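Local coordinates for putative carboxynorspermidine decarboxylase protein (Sinorhizobium meliloti, PDB 3MT1) that probably catalyses the decarboxylation of carboxynorspermidine and carboxyspermidine to norspermidine and spermidine, using pyridoxal 5'-phosphate as cofactor, at residues Asp94-Asn99 and Ala112-Gly117; Asn157-His162 and Ala189-Val194; Lys278-Glu283 and Ser317-Ala322; His286-Cys291 and Phe304-Glu309. One frame throughout, in Å; residues are numbered along the deposited sequence.

Interaction 1 (Asp94-Asn99 and Ala112-Gly117)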
loop_
_atom_site.group_PDB
_atom_site.type_symbol
_atom_site.label_atom_id
_atom_site.label_comp_id
_atom_site.label_asym_id
_atom_site.label_seq_id
_atom_site.Cartn_x
_atom_site.Cartn_y
_atom_site.Cartn_z
ATOM N N ASP B 94 26.110 13.136 2.219
ATOM C CA ASP B 94 27.554 13.202 1.966
ATOM C C ASP B 94 27.886 12.901 0.520
ATOM O O ASP B 94 28.850 13.401 -0.034
ATOM C CB ASP B 94 28.264 12.197 2.852
ATOM C CG ASP B 94 28.153 12.561 4.306
ATOM O OD1 ASP B 94 28.490 13.716 4.636
ATOM O OD2 ASP B 94 27.712 11.715 5.112
ATOM N N LYS B 95 27.073 12.064 -0.088
ATOM C CA LYS B 95 27.179 11.781 -1.485
ATOM C C LYS B 95 25.789 11.926 -2.063
ATOM O O LYS B 95 24.768 11.698 -1.367
ATOM C CB LYS B 95 27.776 10.387 -1.696
ATOM C CG LYS B 95 29.255 10.363 -1.281
ATOM C CD LYS B 95 29.970 9.085 -1.667
ATOM C CE LYS B 95 31.411 9.002 -1.150
ATOM N NZ LYS B 95 31.428 8.978 0.351
ATOM N N ILE B 96 25.745 12.357 -3.323
ATOM C CA ILE B 96 24.485 12.495 -4.045
ATOM C C ILE B 96 24.692 11.836 -5.386
ATOM O O ILE B 96 25.769 11.931 -5.963
ATOM C CB ILE B 96 24.040 13.979 -4.184
ATOM C CG1 ILE B 96 22.587 14.049 -4.694
ATOM C CG2 ILE B 96 24.971 14.756 -5.071
ATOM C CD1 ILE B 96 21.984 15.448 -4.648
ATOM N N ILE B 97 23.677 11.126 -5.848
ATOM C CA ILE B 97 23.753 10.408 -7.095
ATOM C C ILE B 97 22.605 10.801 -7.998
ATOM O O ILE B 97 21.454 10.978 -7.551
ATOM C CB ILE B 97 23.761 8.913 -6.851
ATOM C CG1 ILE B 97 25.049 8.567 -6.105
ATOM C CG2 ILE B 97 23.636 8.124 -8.169
ATOM C CD1 ILE B 97 24.830 7.722 -4.888
ATOM N N PHE B 98 22.949 10.984 -9.272
ATOM C CA PHE B 98 21.983 11.416 -10.258
ATOM C C PHE B 98 21.789 10.330 -11.245
ATOM O O PHE B 98 22.727 9.580 -11.555
ATOM C CB PHE B 98 22.416 12.679 -10.968
ATOM C CG PHE B 98 22.765 13.793 -10.041
ATOM C CD1 PHE B 98 21.777 14.630 -9.545
ATOM C CD2 PHE B 98 24.096 14.004 -9.648
ATOM C CE1 PHE B 98 22.102 15.666 -8.675
ATOM C CE2 PHE B 98 24.424 15.022 -8.797
ATOM C CZ PHE B 98 23.418 15.858 -8.302
ATOM N N ASN B 99 20.552 10.268 -11.733
ATOM C CA ASN B 99 20.087 9.226 -12.627
ATOM C C ASN B 99 20.575 9.405 -14.062
ATOM O O ASN B 99 20.657 8.445 -14.825
ATOM C CB ASN B 99 18.559 9.172 -12.591
ATOM C CG ASN B 99 18.010 7.877 -13.154
ATOM O OD1 ASN B 99 18.242 6.807 -12.591
ATOM N ND2 ASN B 99 17.278 7.967 -14.269
ATOM N N ALA B 112 27.443 21.259 -5.245
ATOM C CA ALA B 112 28.864 21.577 -5.360
ATOM C C ALA B 112 29.692 21.225 -4.123
ATOM O O ALA B 112 30.864 20.911 -4.247
ATOM C CB ALA B 112 29.052 23.043 -5.720
ATOM N N GLY B 113 29.101 21.283 -2.935
ATOM C CA GLY B 113 29.888 21.086 -1.719
ATOM C C GLY B 113 30.188 19.647 -1.336
ATOM O O GLY B 113 31.000 19.395 -0.466
ATOM N N ILE B 114 29.513 18.700 -1.971
ATOM C CA ILE B 114 29.637 17.306 -1.617
ATOM C C ILE B 114 30.027 16.519 -2.848
ATOM O O ILE B 114 29.983 17.057 -3.966
ATOM C CB ILE B 114 28.317 16.743 -1.008
ATOM C CG1 ILE B 114 27.129 17.013 -1.943
ATOM C CG2 ILE B 114 28.077 17.310 0.423
ATOM C CD1 ILE B 114 25.874 16.281 -1.575
ATOM N N ALA B 115 30.412 15.259 -2.631
ATOM C CA ALA B 115 30.802 14.323 -3.692
ATOM C C ALA B 115 29.595 13.956 -4.583
ATOM O O ALA B 115 28.524 13.642 -4.073
ATOM C CB ALA B 115 31.431 13.054 -3.083
ATOM N N ARG B 116 29.771 14.011 -5.902
ATOM C CA ARG B 116 28.689 13.756 -6.820
ATOM C C ARG B 116 28.974 12.476 -7.578
ATOM O O ARG B 116 30.132 12.176 -7.912
ATOM C CB ARG B 116 28.497 14.949 -7.770
ATOM C CG ARG B 116 27.994 16.240 -7.055
ATOM C CD ARG B 116 28.183 17.528 -7.872
ATOM N NE ARG B 116 29.528 17.646 -8.447
ATOM C CZ ARG B 116 30.618 18.044 -7.791
ATOM N NH1 ARG B 116 30.573 18.383 -6.501
ATOM N NH2 ARG B 116 31.771 18.098 -8.430
ATOM N N GLY B 117 27.911 11.718 -7.829
ATOM C CA GLY B 117 27.979 10.442 -8.527
ATOM C C GLY B 117 26.955 10.360 -9.632
ATOM O O GLY B 117 26.064 11.201 -9.745
#

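Interaction 2 (Asn157-His162 and Ala189-Val194)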
loop_
_atom_site.group_PDB
_atom_site.type_symbol
_atom_site.label_atom_id
_atom_site.label_comp_id
_atom_site.label_asym_id
_atom_site.label_seq_id
_atom_site.Cartn_x
_atom_site.Cartn_y
_atom_site.Cartn_z
ATOM N N ASN B 157 32.742 11.967 -9.569
ATOM C CA ASN B 157 33.720 11.483 -8.624
ATOM C C ASN B 157 33.449 9.980 -8.344
ATOM O O ASN B 157 34.278 9.273 -7.762
ATOM C CB ASN B 157 33.528 12.343 -7.377
ATOM C CG ASN B 157 34.254 11.843 -6.186
ATOM O OD1 ASN B 157 33.635 11.561 -5.177
ATOM N ND2 ASN B 157 35.572 11.798 -6.249
ATOM N N GLY B 158 32.277 9.517 -8.788
ATOM C CA GLY B 158 31.778 8.209 -8.427
ATOM C C GLY B 158 30.685 7.694 -9.334
ATOM O O GLY B 158 30.026 8.457 -10.041
ATOM N N PHE B 159 30.503 6.380 -9.320
ATOM C CA PHE B 159 29.412 5.771 -10.060
ATOM C C PHE B 159 28.575 4.915 -9.148
ATOM O O PHE B 159 29.064 4.362 -8.156
ATOM C CB PHE B 159 29.924 4.889 -11.190
ATOM C CG PHE B 159 30.684 5.623 -12.248
ATOM C CD1 PHE B 159 30.134 6.730 -12.879
ATOM C CD2 PHE B 159 31.931 5.186 -12.634
ATOM C CE1 PHE B 159 30.831 7.400 -13.862
ATOM C CE2 PHE B 159 32.638 5.849 -13.632
ATOM C CZ PHE B 159 32.094 6.958 -14.244
HETATM N N MSE B 160 27.299 4.822 -9.499
HETATM C CA MSE B 160 26.403 3.868 -8.885
HETATM C C MSE B 160 25.998 2.865 -9.955
HETATM O O MSE B 160 25.743 3.255 -11.089
HETATM C CB MSE B 160 25.184 4.566 -8.304
HETATM C CG MSE B 160 24.289 3.609 -7.560
HETATM SE SE MSE B 160 22.403 3.969 -7.851
HETATM C CE MSE B 160 22.127 5.079 -6.300
ATOM N N ILE B 161 25.973 1.583 -9.586
ATOM C CA ILE B 161 25.522 0.496 -10.463
ATOM C C ILE B 161 24.737 -0.484 -9.620
ATOM O O ILE B 161 25.257 -1.020 -8.656
ATOM C CB ILE B 161 26.712 -0.275 -11.113
ATOM C CG1 ILE B 161 27.325 0.511 -12.268
ATOM C CG2 ILE B 161 26.277 -1.627 -11.633
ATOM C CD1 ILE B 161 28.481 1.394 -11.829
ATOM N N HIS B 162 23.482 -0.709 -9.959
ATOM C CA HIS B 162 22.650 -1.597 -9.172
ATOM C C HIS B 162 21.880 -2.480 -10.152
ATOM O O HIS B 162 20.809 -2.117 -10.665
ATOM C CB HIS B 162 21.746 -0.788 -8.228
ATOM C CG HIS B 162 20.752 -1.614 -7.465
ATOM N ND1 HIS B 162 21.015 -2.143 -6.221
ATOM C CD2 HIS B 162 19.480 -1.979 -7.763
ATOM C CE1 HIS B 162 19.957 -2.807 -5.791
ATOM N NE2 HIS B 162 19.012 -2.725 -6.707
ATOM N N ALA B 189 38.183 3.178 -13.191
ATOM C CA ALA B 189 39.566 3.505 -12.779
ATOM C C ALA B 189 39.769 4.995 -12.484
ATOM O O ALA B 189 40.550 5.344 -11.596
ATOM C CB ALA B 189 40.595 3.027 -13.840
ATOM N N ARG B 190 39.046 5.853 -13.212
ATOM C CA ARG B 190 39.264 7.310 -13.182
ATOM C C ARG B 190 38.530 8.028 -12.045
ATOM O O ARG B 190 38.827 9.186 -11.745
ATOM C CB ARG B 190 38.890 7.949 -14.531
ATOM C CG ARG B 190 39.755 7.537 -15.718
ATOM C CD ARG B 190 39.170 8.021 -17.066
ATOM N NE ARG B 190 38.825 9.449 -17.042
ATOM C CZ ARG B 190 38.251 10.126 -18.041
ATOM N NH1 ARG B 190 37.947 9.523 -19.191
ATOM N NH2 ARG B 190 37.978 11.420 -17.878
ATOM N N VAL B 191 37.575 7.358 -11.414
ATOM C CA VAL B 191 36.840 7.968 -10.310
ATOM C C VAL B 191 37.349 7.387 -9.018
ATOM O O VAL B 191 38.210 6.514 -9.034
ATOM C CB VAL B 191 35.314 7.765 -10.409
ATOM C CG1 VAL B 191 34.776 8.428 -11.649
ATOM C CG2 VAL B 191 34.955 6.303 -10.402
ATOM N N ASP B 192 36.834 7.851 -7.886
ATOM C CA ASP B 192 37.371 7.318 -6.661
ATOM C C ASP B 192 36.401 6.587 -5.749
ATOM O O ASP B 192 36.800 6.143 -4.687
ATOM C CB ASP B 192 38.265 8.338 -5.937
ATOM C CG ASP B 192 37.537 9.564 -5.565
ATOM O OD1 ASP B 192 36.353 9.400 -5.252
ATOM O OD2 ASP B 192 38.125 10.671 -5.597
ATOM N N TRP B 193 35.155 6.390 -6.189
ATOM C CA TRP B 193 34.245 5.472 -5.479
ATOM C C TRP B 193 33.164 4.892 -6.368
ATOM O O TRP B 193 32.745 5.514 -7.338
ATOM C CB TRP B 193 33.613 6.109 -4.239
ATOM C CG TRP B 193 32.798 7.325 -4.523
ATOM C CD1 TRP B 193 33.228 8.607 -4.464
ATOM C CD2 TRP B 193 31.405 7.385 -4.921
ATOM N NE1 TRP B 193 32.191 9.472 -4.783
ATOM C CE2 TRP B 193 31.074 8.751 -5.077
ATOM C CE3 TRP B 193 30.420 6.419 -5.165
ATOM C CZ2 TRP B 193 29.811 9.186 -5.465
ATOM C CZ3 TRP B 193 29.147 6.854 -5.558
ATOM C CH2 TRP B 193 28.858 8.235 -5.697
ATOM N N VAL B 194 32.707 3.700 -5.997
ATOM C CA VAL B 194 31.673 2.960 -6.726
ATOM C C VAL B 194 30.720 2.312 -5.748
ATOM O O VAL B 194 31.144 1.747 -4.738
ATOM C CB VAL B 194 32.270 1.814 -7.571
ATOM C CG1 VAL B 194 31.159 1.016 -8.234
ATOM C CG2 VAL B 194 33.178 2.365 -8.638
#

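Interaction 3 (Lys278-Glu283 and Ser317-Ala322)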
loop_
_atom_site.group_PDB
_atom_site.type_symbol
_atom_site.label_atom_id
_atom_site.label_comp_id
_atom_site.label_asym_id
_atom_site.label_seq_id
_atom_site.Cartn_x
_atom_site.Cartn_y
_atom_site.Cartn_z
ATOM N N LYS B 278 5.306 -17.022 4.300
ATOM C CA LYS B 278 5.962 -18.254 4.756
ATOM C C LYS B 278 5.640 -18.653 6.183
ATOM O O LYS B 278 5.613 -17.796 7.074
ATOM C CB LYS B 278 7.468 -18.162 4.590
ATOM C CG LYS B 278 7.923 -18.331 3.178
ATOM C CD LYS B 278 9.392 -17.946 3.050
ATOM C CE LYS B 278 9.561 -16.446 2.881
ATOM N NZ LYS B 278 8.471 -15.942 1.990
ATOM N N VAL B 279 5.440 -19.959 6.376
ATOM C CA VAL B 279 5.139 -20.553 7.659
ATOM C C VAL B 279 6.145 -21.676 7.993
ATOM O O VAL B 279 6.817 -22.220 7.106
ATOM C CB VAL B 279 3.676 -21.032 7.676
ATOM C CG1 VAL B 279 3.313 -21.596 9.004
ATOM C CG2 VAL B 279 2.747 -19.836 7.388
ATOM N N LEU B 280 6.270 -21.990 9.285
ATOM C CA LEU B 280 7.153 -23.055 9.765
ATOM C C LEU B 280 6.455 -23.919 10.802
ATOM O O LEU B 280 5.695 -23.417 11.620
ATOM C CB LEU B 280 8.422 -22.494 10.403
ATOM C CG LEU B 280 9.464 -21.737 9.590
ATOM C CD1 LEU B 280 10.567 -21.286 10.539
ATOM C CD2 LEU B 280 10.036 -22.547 8.436
ATOM N N PRO B 281 6.664 -25.247 10.734
ATOM C CA PRO B 281 7.197 -25.955 9.573
ATOM C C PRO B 281 6.068 -25.989 8.561
ATOM O O PRO B 281 4.882 -25.837 8.925
ATOM C CB PRO B 281 7.397 -27.349 10.107
ATOM C CG PRO B 281 6.285 -27.482 11.110
ATOM C CD PRO B 281 6.250 -26.178 11.798
ATOM N N ASN B 282 6.362 -26.155 7.295
ATOM C CA ASN B 282 5.192 -26.155 6.441
ATOM C C ASN B 282 4.779 -27.599 6.226
ATOM O O ASN B 282 4.784 -28.111 5.099
ATOM C CB ASN B 282 5.399 -25.363 5.150
ATOM C CG ASN B 282 4.113 -25.162 4.399
ATOM O OD1 ASN B 282 3.030 -25.273 4.966
ATOM N ND2 ASN B 282 4.217 -24.876 3.119
ATOM N N GLU B 283 4.460 -28.261 7.339
ATOM C CA GLU B 283 4.285 -29.713 7.348
ATOM C C GLU B 283 3.046 -30.132 8.103
ATOM O O GLU B 283 2.467 -29.339 8.844
ATOM C CB GLU B 283 5.504 -30.409 7.955
ATOM C CG GLU B 283 6.786 -30.342 7.123
ATOM C CD GLU B 283 6.657 -30.978 5.729
ATOM O OE1 GLU B 283 5.645 -31.674 5.460
ATOM O OE2 GLU B 283 7.576 -30.765 4.897
ATOM N N SER B 317 2.711 -17.309 12.789
ATOM C CA SER B 317 3.831 -16.382 12.557
ATOM C C SER B 317 4.294 -16.358 11.087
ATOM O O SER B 317 4.924 -17.296 10.622
ATOM C CB SER B 317 5.051 -16.754 13.431
ATOM O OG SER B 317 4.675 -17.176 14.726
ATOM N N PHE B 318 4.032 -15.288 10.352
ATOM C CA PHE B 318 4.616 -15.225 9.012
ATOM C C PHE B 318 6.075 -14.889 9.106
ATOM O O PHE B 318 6.471 -13.957 9.777
ATOM C CB PHE B 318 3.814 -14.323 8.071
ATOM C CG PHE B 318 2.427 -14.833 7.856
ATOM C CD1 PHE B 318 2.223 -16.043 7.218
ATOM C CD2 PHE B 318 1.321 -14.155 8.371
ATOM C CE1 PHE B 318 0.937 -16.561 7.045
ATOM C CE2 PHE B 318 0.024 -14.647 8.206
ATOM C CZ PHE B 318 -0.165 -15.867 7.543
ATOM N N GLN B 319 6.871 -15.682 8.436
ATOM C CA GLN B 319 8.317 -15.589 8.557
ATOM C C GLN B 319 8.875 -14.534 7.614
ATOM O O GLN B 319 8.222 -14.156 6.626
ATOM C CB GLN B 319 8.960 -16.959 8.271
ATOM C CG GLN B 319 8.475 -18.074 9.184
ATOM C CD GLN B 319 8.788 -17.829 10.662
ATOM O OE1 GLN B 319 9.923 -17.499 11.051
ATOM N NE2 GLN B 319 7.770 -17.987 11.493
ATOM N N ASP B 320 10.089 -14.086 7.919
ATOM C CA ASP B 320 10.818 -13.133 7.098
ATOM C C ASP B 320 9.978 -11.950 6.651
ATOM O O ASP B 320 9.859 -11.687 5.460
ATOM C CB ASP B 320 11.400 -13.813 5.865
ATOM C CG ASP B 320 12.600 -13.068 5.329
ATOM O OD1 ASP B 320 13.108 -12.195 6.077
ATOM O OD2 ASP B 320 13.052 -13.359 4.197
ATOM N N ALA B 321 9.413 -11.226 7.602
ATOM C CA ALA B 321 8.520 -10.159 7.268
ATOM C C ALA B 321 9.081 -8.740 7.421
ATOM O O ALA B 321 8.309 -7.799 7.438
ATOM C CB ALA B 321 7.249 -10.313 8.080
ATOM N N ALA B 322 10.398 -8.553 7.502
ATOM C CA ALA B 322 10.935 -7.191 7.748
ATOM C C ALA B 322 11.082 -6.287 6.514
ATOM O O ALA B 322 10.895 -5.063 6.611
ATOM C CB ALA B 322 12.251 -7.244 8.523
HETATM O O HOH W 1 6.147 -14.354 4.939
#

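Interaction 4 (His286-Cys291 and Phe304-Glu309)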
loop_
_atom_site.group_PDB
_atom_site.type_symbol
_atom_site.label_atom_id
_atom_site.label_comp_id
_atom_site.label_asym_id
_atom_site.label_seq_id
_atom_site.Cartn_x
_atom_site.Cartn_y
_atom_site.Cartn_z
ATOM N N HIS B 286 -3.027 -31.053 7.512
ATOM C CA HIS B 286 -4.176 -30.140 7.428
ATOM C C HIS B 286 -3.819 -28.945 6.596
ATOM O O HIS B 286 -3.164 -28.031 7.072
ATOM C CB HIS B 286 -4.672 -29.713 8.805
ATOM C CG HIS B 286 -5.365 -30.809 9.531
ATOM N ND1 HIS B 286 -4.691 -31.717 10.323
ATOM C CD2 HIS B 286 -6.661 -31.194 9.526
ATOM C CE1 HIS B 286 -5.553 -32.594 10.806
ATOM N NE2 HIS B 286 -6.754 -32.304 10.331
ATOM N N SER B 287 -4.253 -28.962 5.347
ATOM C CA SER B 287 -3.913 -27.913 4.410
ATOM C C SER B 287 -4.931 -26.777 4.464
ATOM O O SER B 287 -6.141 -26.980 4.267
ATOM C CB SER B 287 -3.741 -28.473 2.988
ATOM O OG SER B 287 -2.591 -27.905 2.366
ATOM N N TYR B 288 -4.419 -25.585 4.757
ATOM C CA TYR B 288 -5.241 -24.387 4.955
ATOM C C TYR B 288 -4.876 -23.290 3.980
ATOM O O TYR B 288 -3.690 -22.994 3.763
ATOM C CB TYR B 288 -5.103 -23.834 6.375
ATOM C CG TYR B 288 -5.949 -24.520 7.418
ATOM C CD1 TYR B 288 -7.143 -23.956 7.855
ATOM C CD2 TYR B 288 -5.552 -25.730 7.982
ATOM C CE1 TYR B 288 -7.928 -24.578 8.825
ATOM C CE2 TYR B 288 -6.322 -26.361 8.947
ATOM C CZ TYR B 288 -7.508 -25.791 9.368
ATOM O OH TYR B 288 -8.277 -26.435 10.333
HETATM N N MSE B 289 -5.901 -22.692 3.388
HETATM C CA MSE B 289 -5.721 -21.374 2.815
HETATM C C MSE B 289 -5.944 -20.359 3.928
HETATM O O MSE B 289 -6.996 -20.368 4.577
HETATM C CB MSE B 289 -6.667 -21.123 1.652
HETATM C CG MSE B 289 -6.170 -20.016 0.744
HETATM SE SE MSE B 289 -7.494 -19.566 -0.607
HETATM C CE MSE B 289 -6.305 -19.210 -2.141
ATOM N N ILE B 290 -4.936 -19.527 4.177
ATOM C CA ILE B 290 -5.045 -18.488 5.188
ATOM C C ILE B 290 -5.269 -17.161 4.521
ATOM O O ILE B 290 -4.489 -16.750 3.679
ATOM C CB ILE B 290 -3.792 -18.383 6.095
ATOM C CG1 ILE B 290 -3.412 -19.750 6.673
ATOM C CG2 ILE B 290 -4.022 -17.369 7.225
ATOM C CD1 ILE B 290 -2.252 -20.394 5.934
ATOM N N CYS B 291 -6.331 -16.482 4.918
ATOM C CA CYS B 291 -6.726 -15.262 4.249
ATOM C C CYS B 291 -6.760 -14.115 5.186
ATOM O O CYS B 291 -6.925 -14.302 6.391
ATOM C CB CYS B 291 -8.115 -15.402 3.675
ATOM S SG CYS B 291 -8.331 -16.891 2.747
ATOM N N PHE B 304 -1.103 -23.463 3.332
ATOM C CA PHE B 304 -0.075 -24.089 4.128
ATOM C C PHE B 304 -0.492 -25.397 4.739
ATOM O O PHE B 304 -1.666 -25.719 4.836
ATOM C CB PHE B 304 0.435 -23.142 5.205
ATOM C CG PHE B 304 1.013 -21.887 4.656
ATOM C CD1 PHE B 304 2.259 -21.897 4.058
ATOM C CD2 PHE B 304 0.287 -20.697 4.698
ATOM C CE1 PHE B 304 2.788 -20.749 3.528
ATOM C CE2 PHE B 304 0.813 -19.537 4.163
ATOM C CZ PHE B 304 2.072 -19.565 3.575
ATOM N N ARG B 305 0.518 -26.167 5.111
ATOM C CA ARG B 305 0.349 -27.350 5.924
ATOM C C ARG B 305 0.553 -27.001 7.410
ATOM O O ARG B 305 1.388 -26.156 7.784
ATOM C CB ARG B 305 1.296 -28.457 5.451
ATOM C CG ARG B 305 0.801 -29.194 4.237
ATOM C CD ARG B 305 1.931 -29.855 3.469
ATOM N NE ARG B 305 1.430 -30.965 2.662
ATOM C CZ ARG B 305 1.876 -31.279 1.444
ATOM N NH1 ARG B 305 2.832 -30.549 0.868
ATOM N NH2 ARG B 305 1.357 -32.321 0.789
ATOM N N PHE B 306 -0.270 -27.647 8.226
ATOM C CA PHE B 306 -0.216 -27.586 9.669
ATOM C C PHE B 306 -0.381 -29.017 10.146
ATOM O O PHE B 306 -0.863 -29.877 9.400
ATOM C CB PHE B 306 -1.344 -26.709 10.190
ATOM C CG PHE B 306 -1.272 -25.286 9.698
ATOM C CD1 PHE B 306 -0.495 -24.349 10.371
ATOM C CD2 PHE B 306 -1.956 -24.900 8.547
ATOM C CE1 PHE B 306 -0.406 -23.037 9.915
ATOM C CE2 PHE B 306 -1.877 -23.599 8.084
ATOM C CZ PHE B 306 -1.102 -22.659 8.762
ATOM N N ALA B 307 0.048 -29.279 11.377
ATOM C CA ALA B 307 0.013 -30.633 11.930
ATOM C C ALA B 307 -1.355 -30.899 12.573
ATOM O O ALA B 307 -1.877 -32.018 12.499
ATOM C CB ALA B 307 1.121 -30.800 12.923
ATOM N N GLU B 308 -1.930 -29.844 13.173
ATOM C CA GLU B 308 -3.240 -29.896 13.855
ATOM C C GLU B 308 -4.223 -28.902 13.270
ATOM O O GLU B 308 -3.870 -27.756 12.949
ATOM C CB GLU B 308 -3.133 -29.581 15.357
ATOM C CG GLU B 308 -1.927 -30.164 16.079
ATOM C CD GLU B 308 -0.698 -29.291 15.934
ATOM O OE1 GLU B 308 -0.812 -28.226 15.284
ATOM O OE2 GLU B 308 0.377 -29.674 16.455
ATOM N N GLU B 309 -5.466 -29.356 13.173
ATOM C CA GLU B 309 -6.616 -28.513 12.901
ATOM C C GLU B 309 -6.508 -27.146 13.596
ATOM O O GLU B 309 -6.268 -27.072 14.812
ATOM C CB GLU B 309 -7.870 -29.236 13.374
ATOM C CG GLU B 309 -9.123 -28.843 12.643
ATOM C CD GLU B 309 -10.366 -29.042 13.474
ATOM O OE1 GLU B 309 -10.288 -29.632 14.582
ATOM O OE2 GLU B 309 -11.437 -28.609 13.008
#

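Interaction 1 (Asp94-Asn99 and Ala112-Gly117)
I114 carries CG1 between its backbone N and carbonyl carbon (chi1 53°) and continues extended, while I96 has CG1 anti to the backbone N (chi1 -169°), so that I114 CD1 meets I96 CG2 at 3.9 Å. R116 CG, two residues on in the same segment and set beside its own backbone N, touches the same methyl and lies 4.2 Å from F98 CE2. The F98 ring runs alongside the R116 chain, pointing the same way, with G117 O near its plane at the edge. Strands 95-98 and 115-119 are neighbouring parallel strands of the TIM barrel, joined by helix 101-107 in a right-handed beta-alpha-beta crossover. I96 suits its place because its branches face helix 83-92, whereas K95, A115 and I97 point into the barrel. I96 uses both backbone polar groups: its N donates to A115 O at 3.2 Å, and its O receives G117 N at 2.8 Å, nearly along the C=O axis. F98 N then reaches G117 O at 3.2 Å from above the carbonyl plane. G117 fits here because a CB would crowd I97 CG1. Beyond the pair, K95 NZ forms a salt bridge with E73, D94 with R67, and R116 NE bonds R155 O.

Interaction 2 (Asn157-His162 and Ala189-Val194)
The indole of W193 has G158 CA over the centre of one face, 3.4 Å above the plane, with N157 C and F159 N offset toward the rim on that same side. K95 makes a cation-pi contact with the opposite face, and N157 OD1 sits in plane at the edge. This is the start of the pairing between strands 158-160 and 193-195, parallel neighbours in the TIM barrel linked by helix 170-190 as a beta-alpha-beta unit. G158 is the right residue beneath the indole, since a CB there would clash with CE2. W193 holds CG between its backbone N and carbonyl carbon (chi1 60°), which folds the ring across the neighbouring strand and brings NE1 to N157 OD1 at 2.6 Å. That bond is bent, 131° at the hydrogen, and the donor stands above the amide's carbonyl plane; the amide and ring planes are 70° apart. An alanine here, with no indole to lie over G158 CA or to donate to N157 OD1, would probably loosen this end of the strand pair. Along the backbone, N157 O accepts D192 N at 2.9 Å and, weakly, W193 N, while F159 N donates to W193 O at 3.1 Å within the carbonyl plane. On the side facing helix 170-190, F159 packs against L187 and I188 of that helix, and the two methyls of branched V191 pack against its ring: V191 CG1 touches F159 CE2 at 3.9 Å, the two side chains crossing at about a right angle.

Interaction 3 (Lys278-Glu283 and Ser317-Ala322)
Q319 directs its CB toward the 278-283 segment, where it approaches K278 CB and the carbonyl oxygen of K278. CG, placed beside the backbone N, lies 3.6 Å from K278 O and 3.8 Å from L280 CG. A bend at chi2 (-62°) then turns the chain across the leucine, the two crossing at about a right angle, and OE1 comes to 3.9 Å from L280 CD1. At the tip NE2 folds back to its own segment and donates to S317 O at 3.1 Å, from above that carbonyl plane. Glutamine suits the place: its CG packs on L280 while its amide ties back to S317 O. The backbone N of Q319 donates to K278 O at 2.8 Å, nearly straight (167°) and in the carbonyl plane, and one water accepts from K278 N at 2.9 Å while donating to Q319 O. On the buried side V279 CG2 rests 3.8 Å from F318 CE1, and F318 in turn stacks on F301. The contact joins the loop after helix 268-273, which carries D269, to the loop whose D320 bonds K238 N and lies beside E233; D269 and E233 are predicted substrate-binding residues. One backbone hydrogen bond, one bridging water and apolar side-chain contacts do the joining, so the link probably depends little on the charge of K278, whose NZ is not in contact with the D320 carboxylate.

Interaction 4 (His286-Cys291 and Phe304-Glu309)
An antiparallel beta hairpin, strands 286-291 and 300-306, forms this contact at the edge of the C-terminal sheet domain. Its firmest rung is the hydrogen-bonded pair Y288 and F304: Y288 N donates to F304 O at 2.8 Å, nearly along the C=O axis, and F304 N returns a bond to Y288 O at 2.7 Å. Further toward the start of strand 286-291, H286 N donates to F306 O and F306 N to H286 O, the second from above the carbonyl plane. Between these rungs S287 OG adds only a weak bond to F304 O; a small polar residue suits this exposed face. H286, Y288, F304 and F306 line the other face, where F304 and F306 also pack on V279. The Y288 and F306 rings meet obliquely, their planes 82° apart, with Y288 CB 3.7 Å from F306 CE2. I290 reaches the edge of F306, CD1 standing 3.8 Å from CZ. H286 lays one ring face over the backbone N of E309, 3.8 Å above the plane and toward the rim. An alanine here, lacking the imidazole over E309 N, would probably leave the 307-309 backbone less well held against the strand. Y288, whose hydroxyl is hydrogen-bonded to L310 N, also touches that segment, its OH lying 3.4 Å from E309 CG.

In the fold
From the N terminus, interaction 1 comes first, closing the short loop through helix 101-107, and interaction 2 follows in series, closing the longer excursion through helix 170-190. Strands 115-119 and 158-160 are neighbours, so the two units sit side by side in the barrel and touch. Farther along, 278-283 opens interaction 3; the hairpin of interaction 4 forms and closes inside that loop before 317-322 completes it. This nested pair belongs to the C-terminal sheet domain, where N282 OD1 probably bonds R305 N. Interactions 1 and 3, with centres about 40 Å apart, lie on opposite sides of the chain's centre, one in each domain.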